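Local structure of branched-chain alpha-ketoacid decarboxylase (Lactococcus lactis, 2VBF) at residues E72-D80 against G98-S109; R84-F95 against E112-P123. The protein probably decarboxylates branched-chain and aromatic alpha-keto acids to aldehydes, using thiamine diphosphate and a magnesium ion as cofactors. All blocks are in the same frame, centred on the assembly; numbering follows the deposited sequence.

Both contacts belong to the N-terminal thiamine-diphosphate-binding domain, and their centres lie about 8 Å apart. Along the chain their segments alternate: helix 72-86, strand 89-94, helix 97-111, strand 116-122. Contact 1 pairs the two helices, and contact 2 pairs the two strands, neighbours in a six-stranded parallel sheet. The helices lie against this sheet, as Phe91 of strand 89-94 shows by touching Ser76 and Ala79 of one helix and Ala102 of the other. At the start of helix 97-111 a probable hydrogen bond links Glu99 N to Thr94 O, 3.1 Å. Sheet and helix pair thus form one layered block, with the cofactor-facing Glu72 at the start of helix 72-86.

Contact 1 of 2, residues E72-D80 against G98-S109; sequences ELNASYMAD and GELSAINGLAGS. With TPP (thiamine diphosphate), chain D.
Glu72 meets Gly98 and Ser101 where two neighbouring helices of the cofactor-binding alpha/beta domain run side by side, their axes 7.1 Å apart at closest approach and crossing at -30°. The side chain of Glu72 can be traced outward. Glu72 CB lies 3.5 Å from Gly98 O and also touches Ser101 CB; Glu72 CG rests 3.7 Å from Gly98 CA. A bend at chi2 (88°) then turns the carboxylate toward thiamine diphosphate, where Glu72 OE2 is 2.7 Å from N1' of the pyrimidine, as with the glutamate of other thiamine diphosphate enzymes. Glu72 OE1 accepts a hydrogen bond from a water 2.9 Å away that also donates to Ser101 OG, itself bonded to Val97 O. An alanine here would remove the carboxylate and would probably leave both N1' and this water without their acidic partner. Residues of the second subunit, among them Ser454 and Thr402, bind the same cofactor. Further along, the helices come close at Gly105: Ser76 OG, bonded to Leu73 O in its own helix, sits 3.1 Å from Gly105 CA, and a CB on that glycine would clash with the hydroxyl. At the far end Asp80 OD1 serves Tyr429 and Arg84, while Asp80 OD2 accepts from two waters and from Ser109 OG, which comes to its anti side at 2.7 Å, 29° out of the carboxylate plane.

Contact 2 of 2, residues R84-F95 against E112-P123; sequences RTKKAAAFLTTF and ENLPVVEIVGSP
Phe91 and Glu118 stand side by side on neighbouring strands and form the dense part of this contact. With chi1 at 73°, Phe91 CG stands between the backbone N and the carbonyl carbon, and Glu118 CG lies over one face of the ring, 4.0 Å from the centroid, a CH-pi contact. Val116 CG1 comes to the ring edge in plane, 3.7 Å from Phe91 CE2. Beyond the ring the extended Glu118 chain reaches Thr93, whose OG1 donates to the anti lone pair of Glu118 OE2 over 2.8 Å; this bond helps hold the carboxylate near CE1 and CZ of the Phe91 ring, the two planes 32° apart. On the sheet's opposite face Leu92 CD1 meets Ile119 CG2 at 3.7 Å. The backbone supports this register: Ala89, Phe91 and Thr93 each donate to one residue of segment 112-123 and accept from the residue two further on, Ala89 giving to Pro115 O and taking from Val117 N, the alternation expected of parallel pairing. The two strands are the ends of a beta-alpha-beta crossover whose helix is 97-111, and strands 42-45 and 183-188 flank the pair within the sheet. Past its end, Pro123 CD lies over a face of the Phe95 ring, 4.2 Å from the centroid. The other end is more polar and nearer solvent: Arg84 and Lys87 are partly exposed, and a water donates to Glu112 OE1. Leu114 CD1 touches Arg84 CG at 3.5 Å, and the guanidinium extends to Glu112. Arg84 NH2 makes a salt bridge to Glu112 OE1, 2.9 Å long, approaching 50° above the carboxylate plane.

Contact 1 of 2, residues E72-D80 against G98-S109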
loop_
_atom_site.group_PDB
_atom_site.type_symbol
_atom_site.label_atom_id
_atom_site.label_comp_id
_atom_site.label_asym_id
_atom_site.label_seq_id
_atom_site.Cartn_x
_atom_site.Cartn_y
_atom_site.Cartn_z
ATOM N N GLU A 72 -1.758 -5.966 3.118
ATOM C CA GLU A 72 -0.648 -6.529 2.337
ATOM C C GLU A 72 0.638 -5.710 2.356
ATOM O O GLU A 72 1.742 -6.276 2.318
ATOM C CB GLU A 72 -1.069 -6.791 0.893
ATOM C CG GLU A 72 -2.096 -7.895 0.771
ATOM C CD GLU A 72 -3.543 -7.419 0.905
ATOM O OE1 GLU A 72 -3.805 -6.257 1.316
ATOM O OE2 GLU A 72 -4.438 -8.231 0.589
ATOM N N LEU A 73 0.528 -4.383 2.357
ATOM C CA LEU A 73 1.726 -3.576 2.463
ATOM C C LEU A 73 2.461 -3.941 3.751
ATOM O O LEU A 73 3.674 -4.156 3.754
ATOM C CB LEU A 73 1.416 -2.072 2.425
ATOM C CG LEU A 73 2.658 -1.177 2.472
ATOM C CD1 LEU A 73 3.635 -1.431 1.315
ATOM C CD2 LEU A 73 2.296 0.304 2.543
ATOM N N ASN A 74 1.712 -4.033 4.848
ATOM C CA ASN A 74 2.295 -4.389 6.122
ATOM C C ASN A 74 2.911 -5.779 6.102
ATOM O O ASN A 74 3.995 -5.961 6.675
ATOM C CB ASN A 74 1.274 -4.251 7.254
ATOM C CG ASN A 74 0.823 -2.804 7.446
ATOM O OD1 ASN A 74 1.429 -1.876 6.893
ATOM N ND2 ASN A 74 -0.255 -2.601 8.212
ATOM N N ALA A 75 2.245 -6.732 5.438
ATOM C CA ALA A 75 2.749 -8.098 5.251
ATOM C C ALA A 75 4.114 -8.088 4.577
ATOM O O ALA A 75 5.035 -8.773 5.021
ATOM C CB ALA A 75 1.733 -8.962 4.418
ATOM N N SER A 76 4.253 -7.267 3.542
ATOM C CA SER A 76 5.508 -7.162 2.796
ATOM C C SER A 76 6.640 -6.574 3.660
ATOM O O SER A 76 7.762 -7.075 3.667
ATOM C CB SER A 76 5.286 -6.360 1.506
ATOM O OG SER A 76 5.131 -4.971 1.734
ATOM N N TYR A 77 6.312 -5.547 4.435
ATOM C CA TYR A 77 7.246 -4.967 5.387
ATOM C C TYR A 77 7.667 -5.994 6.445
ATOM O O TYR A 77 8.836 -6.072 6.840
ATOM C CB TYR A 77 6.599 -3.773 6.085
ATOM C CG TYR A 77 6.378 -2.504 5.268
ATOM C CD1 TYR A 77 7.149 -2.193 4.143
ATOM C CD2 TYR A 77 5.431 -1.563 5.694
ATOM C CE1 TYR A 77 6.965 -0.974 3.454
ATOM C CE2 TYR A 77 5.236 -0.371 5.016
ATOM C CZ TYR A 77 6.004 -0.084 3.904
ATOM O OH TYR A 77 5.799 1.110 3.255
ATOM N N MET A 78 6.681 -6.734 6.933
ATOM C CA MET A 78 6.921 -7.734 7.973
ATOM C C MET A 78 7.837 -8.841 7.484
ATOM O O MET A 78 8.759 -9.232 8.198
ATOM C CB MET A 78 5.608 -8.324 8.469
ATOM C CG MET A 78 5.751 -9.142 9.756
ATOM S SD MET A 78 4.195 -9.448 10.647
ATOM C CE MET A 78 3.746 -7.781 11.106
ATOM N N ALA A 79 7.570 -9.323 6.272
ATOM C CA ALA A 79 8.418 -10.333 5.622
ATOM C C ALA A 79 9.864 -9.839 5.444
ATOM O O ALA A 79 10.826 -10.580 5.673
ATOM C CB ALA A 79 7.810 -10.757 4.294
ATOM N N ASP A 80 10.022 -8.569 5.075
ATOM C CA ASP A 80 11.337 -7.951 4.957
ATOM C C ASP A 80 12.092 -7.981 6.310
ATOM O O ASP A 80 13.210 -8.478 6.379
ATOM C CB ASP A 80 11.171 -6.531 4.385
ATOM C CG ASP A 80 12.473 -5.802 4.164
ATOM O OD1 ASP A 80 13.266 -5.655 5.112
ATOM O OD2 ASP A 80 12.650 -5.291 3.036
ATOM N N GLY A 98 -3.889 -7.738 -3.877
ATOM C CA GLY A 98 -2.945 -8.095 -2.822
ATOM C C GLY A 98 -1.522 -7.748 -3.231
ATOM O O GLY A 98 -0.799 -6.988 -2.547
ATOM N N GLU A 99 -1.107 -8.282 -4.377
ATOM C CA GLU A 99 0.251 -8.049 -4.843
ATOM C C GLU A 99 0.565 -6.569 -5.079
ATOM O O GLU A 99 1.640 -6.099 -4.690
ATOM C CB GLU A 99 0.561 -8.892 -6.089
ATOM C CG GLU A 99 -0.287 -8.593 -7.295
ATOM C CD GLU A 99 0.072 -9.468 -8.482
ATOM O OE1 GLU A 99 -0.866 -10.047 -9.082
ATOM O OE2 GLU A 99 1.284 -9.548 -8.810
ATOM N N LEU A 100 -0.342 -5.821 -5.704
ATOM C CA LEU A 100 -0.064 -4.395 -5.929
ATOM C C LEU A 100 -0.034 -3.586 -4.634
ATOM O O LEU A 100 0.690 -2.601 -4.551
ATOM C CB LEU A 100 -1.026 -3.776 -6.948
ATOM C CG LEU A 100 -0.853 -4.284 -8.391
ATOM C CD1 LEU A 100 -1.784 -3.537 -9.316
ATOM C CD2 LEU A 100 0.596 -4.190 -8.877
ATOM N N SER A 101 -0.790 -4.004 -3.629
ATOM C CA SER A 101 -0.709 -3.343 -2.309
ATOM C C SER A 101 0.667 -3.562 -1.658
ATOM O O SER A 101 1.158 -2.722 -0.908
ATOM C CB SER A 101 -1.816 -3.837 -1.384
ATOM O OG SER A 101 -3.118 -3.455 -1.818
ATOM N N ALA A 102 1.290 -4.694 -1.968
ATOM C CA ALA A 102 2.539 -5.119 -1.344
ATOM C C ALA A 102 3.792 -4.644 -2.113
ATOM O O ALA A 102 4.911 -4.764 -1.607
ATOM C CB ALA A 102 2.541 -6.673 -1.232
ATOM N N ILE A 103 3.613 -4.087 -3.310
ATOM C CA ILE A 103 4.761 -3.898 -4.229
ATOM C C ILE A 103 5.796 -2.898 -3.690
ATOM O O ILE A 103 6.989 -3.049 -3.934
ATOM C CB ILE A 103 4.333 -3.575 -5.687
ATOM C CG1 ILE A 103 5.494 -3.811 -6.668
ATOM C CG2 ILE A 103 3.809 -2.147 -5.831
ATOM C CD1 ILE A 103 5.027 -3.805 -8.114
ATOM N N ASN A 104 5.375 -1.924 -2.895
ATOM C CA ASN A 104 6.344 -1.006 -2.293
ATOM C C ASN A 104 7.250 -1.709 -1.276
ATOM O O ASN A 104 8.428 -1.371 -1.143
ATOM C CB ASN A 104 5.657 0.152 -1.588
ATOM C CG ASN A 104 6.641 1.148 -1.021
ATOM O OD1 ASN A 104 7.569 1.589 -1.719
ATOM N ND2 ASN A 104 6.454 1.515 0.251
ATOM N N GLY A 105 6.679 -2.641 -0.521
ATOM C CA GLY A 105 7.467 -3.465 0.393
ATOM C C GLY A 105 8.471 -4.313 -0.363
ATOM O O GLY A 105 9.637 -4.389 0.013
ATOM N N LEU A 106 8.019 -4.950 -1.441
ATOM C CA LEU A 106 8.911 -5.776 -2.242
ATOM C C LEU A 106 10.002 -4.932 -2.906
ATOM O O LEU A 106 11.145 -5.384 -3.032
ATOM C CB LEU A 106 8.142 -6.596 -3.290
ATOM C CG LEU A 106 8.782 -7.942 -3.640
ATOM C CD1 LEU A 106 8.577 -8.952 -2.504
ATOM C CD2 LEU A 106 8.214 -8.460 -4.979
ATOM N N ALA A 107 9.662 -3.718 -3.328
ATOM C CA ALA A 107 10.647 -2.792 -3.887
ATOM C C ALA A 107 11.732 -2.462 -2.853
ATOM O O ALA A 107 12.917 -2.431 -3.179
ATOM C CB ALA A 107 9.948 -1.503 -4.362
ATOM N N GLY A 108 11.334 -2.239 -1.601
ATOM C CA GLY A 108 12.321 -2.017 -0.529
ATOM C C GLY A 108 13.223 -3.206 -0.266
ATOM O O GLY A 108 14.424 -3.057 0.009
ATOM N N SER A 109 12.644 -4.397 -0.345
ATOM C CA SER A 109 13.414 -5.625 -0.214
ATOM C C SER A 109 14.394 -5.750 -1.397
ATOM O O SER A 109 15.494 -6.260 -1.230
ATOM C CB SER A 109 12.485 -6.833 -0.134
ATOM O OG SER A 109 11.690 -6.768 1.037
HETATM N "N1'" TPP D . -7.044 -8.185 0.040
HETATM C "C2'" TPP D . -7.500 -7.106 -0.686
HETATM C CM2 TPP D . -6.682 -5.855 -0.747
HETATM N "N3'" TPP D . -8.690 -7.208 -1.346
HETATM C "C4'" TPP D . -9.445 -8.366 -1.286
HETATM N "N4'" TPP D . -10.571 -8.394 -1.988
HETATM C "C5'" TPP D . -9.002 -9.461 -0.531
HETATM C "C6'" TPP D . -7.787 -9.348 0.138
HETATM C "C7'" TPP D . -9.838 -10.741 -0.430
HETATM N N3 TPP D . -11.086 -10.552 0.319
HETATM C C2 TPP D . -12.339 -10.289 -0.228
HETATM S S1 TPP D . -13.559 -10.121 0.824
HETATM C C5 TPP D . -12.531 -10.396 2.038
HETATM C C4 TPP D . -11.204 -10.632 1.668
HETATM C CM4 TPP D . -10.062 -10.919 2.609
HETATM C C6 TPP D . -13.115 -10.398 3.424
HETATM C C7 TPP D . -13.700 -9.059 3.863
HETATM O O7 TPP D . -14.096 -9.262 5.210
HETATM P PA TPP D . -15.085 -8.252 5.984
HETATM O O1A TPP D . -14.625 -6.846 5.629
HETATM O O2A TPP D . -14.962 -8.556 7.458
HETATM O O3A TPP D . -16.521 -8.503 5.332
HETATM P PB TPP D . -17.692 -9.511 5.837
HETATM O O1B TPP D . -17.938 -10.439 4.687
HETATM O O2B TPP D . -18.885 -8.660 6.144
HETATM O O3B TPP D . -17.204 -10.205 7.080
HETATM O O HOH W 1 -4.266 -3.473 0.711
HETATM O O HOH W 2 8.812 -7.529 1.000
HETATM O O HOH W 3 14.028 -3.019 2.945
HETATM O O HOH W 4 10.302 -3.582 2.522
#

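Contact 2 of 2, residues R84-F95 against E112-P123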
loop_
_atom_site.group_PDB
_atom_site.type_symbol
_atom_site.label_atom_id
_atom_site.label_comp_id
_atom_site.label_asym_id
_atom_site.label_seq_id
_atom_site.Cartn_x
_atom_site.Cartn_y
_atom_site.Cartn_z
ATOM N N ARG A 84 15.570 -10.049 7.292
ATOM C CA ARG A 84 16.772 -9.459 7.867
ATOM C C ARG A 84 17.362 -10.288 9.016
ATOM O O ARG A 84 18.562 -10.246 9.243
ATOM C CB ARG A 84 16.518 -8.028 8.320
ATOM C CG ARG A 84 16.364 -7.106 7.137
ATOM C CD ARG A 84 15.934 -5.722 7.566
ATOM N NE ARG A 84 15.683 -4.834 6.429
ATOM C CZ ARG A 84 16.317 -3.694 6.190
ATOM N NH1 ARG A 84 17.326 -3.307 6.937
ATOM N NH2 ARG A 84 15.945 -2.941 5.165
ATOM N N THR A 85 16.509 -11.017 9.729
ATOM C CA THR A 85 16.919 -11.780 10.895
ATOM C C THR A 85 16.999 -13.288 10.636
ATOM O O THR A 85 17.991 -13.932 11.024
ATOM C CB THR A 85 15.996 -11.442 12.072
ATOM O OG1 THR A 85 16.302 -10.110 12.505
ATOM C CG2 THR A 85 16.202 -12.399 13.247
ATOM N N LYS A 86 15.974 -13.828 9.978
ATOM C CA LYS A 86 15.891 -15.261 9.631
ATOM C C LYS A 86 16.743 -15.613 8.414
ATOM O O LYS A 86 17.136 -16.777 8.246
ATOM C CB LYS A 86 14.431 -15.663 9.373
ATOM C CG LYS A 86 14.113 -17.143 9.641
ATOM C CD LYS A 86 13.839 -17.370 11.129
ATOM C CE LYS A 86 13.435 -18.796 11.437
ATOM N NZ LYS A 86 13.305 -18.990 12.895
ATOM N N LYS A 87 17.012 -14.609 7.567
ATOM C CA LYS A 87 17.849 -14.726 6.356
ATOM C C LYS A 87 17.111 -15.389 5.171
ATOM O O LYS A 87 17.706 -15.728 4.138
ATOM C CB LYS A 87 19.214 -15.385 6.677
ATOM C CG LYS A 87 19.960 -14.725 7.853
ATOM C CD LYS A 87 20.160 -13.219 7.652
ATOM C CE LYS A 87 20.870 -12.571 8.829
ATOM N NZ LYS A 87 21.128 -11.144 8.571
ATOM N N ALA A 88 15.798 -15.531 5.339
ATOM C CA ALA A 88 14.864 -15.856 4.269
ATOM C C ALA A 88 13.467 -15.528 4.776
ATOM O O ALA A 88 13.228 -15.559 5.978
ATOM C CB ALA A 88 14.967 -17.339 3.856
ATOM N N ALA A 89 12.549 -15.213 3.866
ATOM C CA ALA A 89 11.156 -14.967 4.255
ATOM C C ALA A 89 10.186 -15.236 3.119
ATOM O O ALA A 89 10.574 -15.300 1.959
ATOM C CB ALA A 89 10.994 -13.536 4.741
ATOM N N ALA A 90 8.917 -15.389 3.475
ATOM C CA ALA A 90 7.834 -15.516 2.502
ATOM C C ALA A 90 6.542 -14.854 2.972
ATOM O O ALA A 90 6.197 -14.850 4.169
ATOM C CB ALA A 90 7.580 -16.999 2.160
ATOM N N PHE A 91 5.837 -14.256 2.016
ATOM C CA PHE A 91 4.464 -13.815 2.270
ATOM C C PHE A 91 3.569 -14.139 1.070
ATOM O O PHE A 91 4.054 -14.355 -0.033
ATOM C CB PHE A 91 4.390 -12.346 2.706
ATOM C CG PHE A 91 4.653 -11.341 1.611
ATOM C CD1 PHE A 91 3.603 -10.656 1.009
ATOM C CD2 PHE A 91 5.953 -11.031 1.233
ATOM C CE1 PHE A 91 3.841 -9.729 0.007
ATOM C CE2 PHE A 91 6.204 -10.089 0.243
ATOM C CZ PHE A 91 5.144 -9.437 -0.370
ATOM N N LEU A 92 2.274 -14.226 1.349
ATOM C CA LEU A 92 1.261 -14.684 0.417
ATOM C C LEU A 92 0.229 -13.590 0.199
ATOM O O LEU A 92 -0.334 -13.059 1.172
ATOM C CB LEU A 92 0.566 -15.922 0.998
ATOM C CG LEU A 92 -0.613 -16.520 0.229
ATOM C CD1 LEU A 92 -0.208 -17.026 -1.152
ATOM C CD2 LEU A 92 -1.303 -17.631 1.061
ATOM N N THR A 93 -0.069 -13.287 -1.063
ATOM C CA THR A 93 -1.107 -12.307 -1.385
ATOM C C THR A 93 -2.043 -12.884 -2.424
ATOM O O THR A 93 -1.813 -13.982 -2.937
ATOM C CB THR A 93 -0.491 -11.000 -1.921
ATOM O OG1 THR A 93 0.242 -11.275 -3.124
ATOM C CG2 THR A 93 0.433 -10.374 -0.889
ATOM N N THR A 94 -3.095 -12.135 -2.733
ATOM C CA THR A 94 -4.012 -12.498 -3.795
ATOM C C THR A 94 -3.740 -11.621 -5.029
ATOM O O THR A 94 -3.285 -10.484 -4.930
ATOM C CB THR A 94 -5.455 -12.403 -3.292
ATOM O OG1 THR A 94 -6.326 -13.165 -4.145
ATOM C CG2 THR A 94 -5.884 -10.950 -3.187
ATOM N N PHE A 95 -3.989 -12.211 -6.193
ATOM C CA PHE A 95 -3.830 -11.585 -7.497
ATOM C C PHE A 95 -4.332 -10.134 -7.573
ATOM O O PHE A 95 -5.425 -9.825 -7.072
ATOM C CB PHE A 95 -4.616 -12.420 -8.518
ATOM C CG PHE A 95 -4.333 -12.072 -9.936
ATOM C CD1 PHE A 95 -3.159 -12.493 -10.536
ATOM C CD2 PHE A 95 -5.238 -11.352 -10.689
ATOM C CE1 PHE A 95 -2.886 -12.189 -11.841
ATOM C CE2 PHE A 95 -4.963 -11.036 -12.016
ATOM C CZ PHE A 95 -3.781 -11.458 -12.585
ATOM N N GLU A 112 17.258 -2.856 -0.780
ATOM C CA GLU A 112 18.189 -3.165 0.308
ATOM C C GLU A 112 18.574 -4.646 0.332
ATOM O O GLU A 112 19.246 -5.108 1.253
ATOM C CB GLU A 112 17.621 -2.663 1.636
ATOM C CG GLU A 112 17.301 -1.143 1.536
ATOM C CD GLU A 112 17.355 -0.376 2.844
ATOM O OE1 GLU A 112 17.627 -0.973 3.908
ATOM O OE2 GLU A 112 17.102 0.853 2.782
ATOM N N ASN A 113 18.147 -5.378 -0.698
ATOM C CA ASN A 113 18.653 -6.725 -0.988
ATOM C C ASN A 113 18.305 -7.776 0.079
ATOM O O ASN A 113 19.205 -8.413 0.650
ATOM C CB ASN A 113 20.176 -6.664 -1.230
ATOM C CG ASN A 113 20.671 -7.714 -2.214
ATOM O OD1 ASN A 113 21.203 -7.371 -3.273
ATOM N ND2 ASN A 113 20.532 -8.991 -1.863
ATOM N N LEU A 114 17.008 -7.946 0.341
ATOM C CA LEU A 114 16.518 -8.963 1.284
ATOM C C LEU A 114 15.812 -10.122 0.580
ATOM O O LEU A 114 15.028 -9.917 -0.362
ATOM C CB LEU A 114 15.576 -8.367 2.334
ATOM C CG LEU A 114 16.215 -7.451 3.380
ATOM C CD1 LEU A 114 17.530 -8.045 3.925
ATOM C CD2 LEU A 114 16.430 -6.046 2.834
ATOM N N PRO A 115 16.136 -11.357 1.008
ATOM C CA PRO A 115 15.641 -12.573 0.377
ATOM C C PRO A 115 14.207 -12.899 0.763
ATOM O O PRO A 115 13.951 -13.789 1.587
ATOM C CB PRO A 115 16.652 -13.634 0.831
ATOM C CG PRO A 115 17.124 -13.146 2.127
ATOM C CD PRO A 115 17.126 -11.640 2.059
ATOM N N VAL A 116 13.276 -12.186 0.125
ATOM C CA VAL A 116 11.843 -12.367 0.366
ATOM C C VAL A 116 11.179 -12.999 -0.856
ATOM O O VAL A 116 11.334 -12.515 -1.981
ATOM C CB VAL A 116 11.154 -11.013 0.680
ATOM C CG1 VAL A 116 9.651 -11.186 0.876
ATOM C CG2 VAL A 116 11.803 -10.350 1.902
ATOM N N VAL A 117 10.431 -14.075 -0.625
ATOM C CA VAL A 117 9.571 -14.680 -1.642
ATOM C C VAL A 117 8.135 -14.157 -1.496
ATOM O O VAL A 117 7.518 -14.322 -0.444
ATOM C CB VAL A 117 9.521 -16.225 -1.483
ATOM C CG1 VAL A 117 8.758 -16.846 -2.637
ATOM C CG2 VAL A 117 10.952 -16.786 -1.362
ATOM N N GLU A 118 7.602 -13.539 -2.541
ATOM C CA GLU A 118 6.171 -13.272 -2.592
ATOM C C GLU A 118 5.484 -14.331 -3.428
ATOM O O GLU A 118 5.872 -14.568 -4.556
ATOM C CB GLU A 118 5.850 -11.892 -3.133
ATOM C CG GLU A 118 4.334 -11.636 -3.118
ATOM C CD GLU A 118 3.956 -10.205 -3.437
ATOM O OE1 GLU A 118 4.860 -9.379 -3.729
ATOM O OE2 GLU A 118 2.737 -9.933 -3.393
ATOM N N ILE A 119 4.466 -14.962 -2.850
ATOM C CA ILE A 119 3.636 -15.935 -3.544
ATOM C C ILE A 119 2.300 -15.255 -3.788
ATOM O O ILE A 119 1.690 -14.741 -2.848
ATOM C CB ILE A 119 3.399 -17.202 -2.698
ATOM C CG1 ILE A 119 4.731 -17.872 -2.322
ATOM C CG2 ILE A 119 2.449 -18.170 -3.427
ATOM C CD1 ILE A 119 4.622 -18.881 -1.188
ATOM N N VAL A 120 1.860 -15.219 -5.043
ATOM C CA VAL A 120 0.617 -14.564 -5.414
ATOM C C VAL A 120 -0.366 -15.622 -5.918
ATOM O O VAL A 120 -0.102 -16.281 -6.922
ATOM C CB VAL A 120 0.850 -13.523 -6.520
ATOM C CG1 VAL A 120 -0.453 -12.761 -6.812
ATOM C CG2 VAL A 120 1.976 -12.581 -6.134
ATOM N N GLY A 121 -1.458 -15.817 -5.184
ATOM C CA GLY A 121 -2.522 -16.705 -5.613
ATOM C C GLY A 121 -3.306 -16.086 -6.754
ATOM O O GLY A 121 -3.715 -14.936 -6.666
ATOM N N SER A 122 -3.495 -16.842 -7.833
ATOM C CA SER A 122 -4.146 -16.328 -9.035
ATOM C C SER A 122 -5.324 -17.213 -9.459
ATOM O O SER A 122 -5.477 -18.341 -8.966
ATOM C CB SER A 122 -3.126 -16.169 -10.182
ATOM O OG SER A 122 -2.551 -17.409 -10.537
ATOM N N PRO A 123 -6.174 -16.697 -10.348
ATOM C CA PRO A 123 -7.324 -17.503 -10.813
ATOM C C PRO A 123 -6.910 -18.834 -11.465
ATOM O O PRO A 123 -5.763 -19.000 -11.879
ATOM C CB PRO A 123 -8.008 -16.593 -11.823
ATOM C CG PRO A 123 -7.546 -15.218 -11.507
ATOM C CD PRO A 123 -6.166 -15.352 -10.959
HETATM O O HOH W 5 19.738 -1.717 5.372
#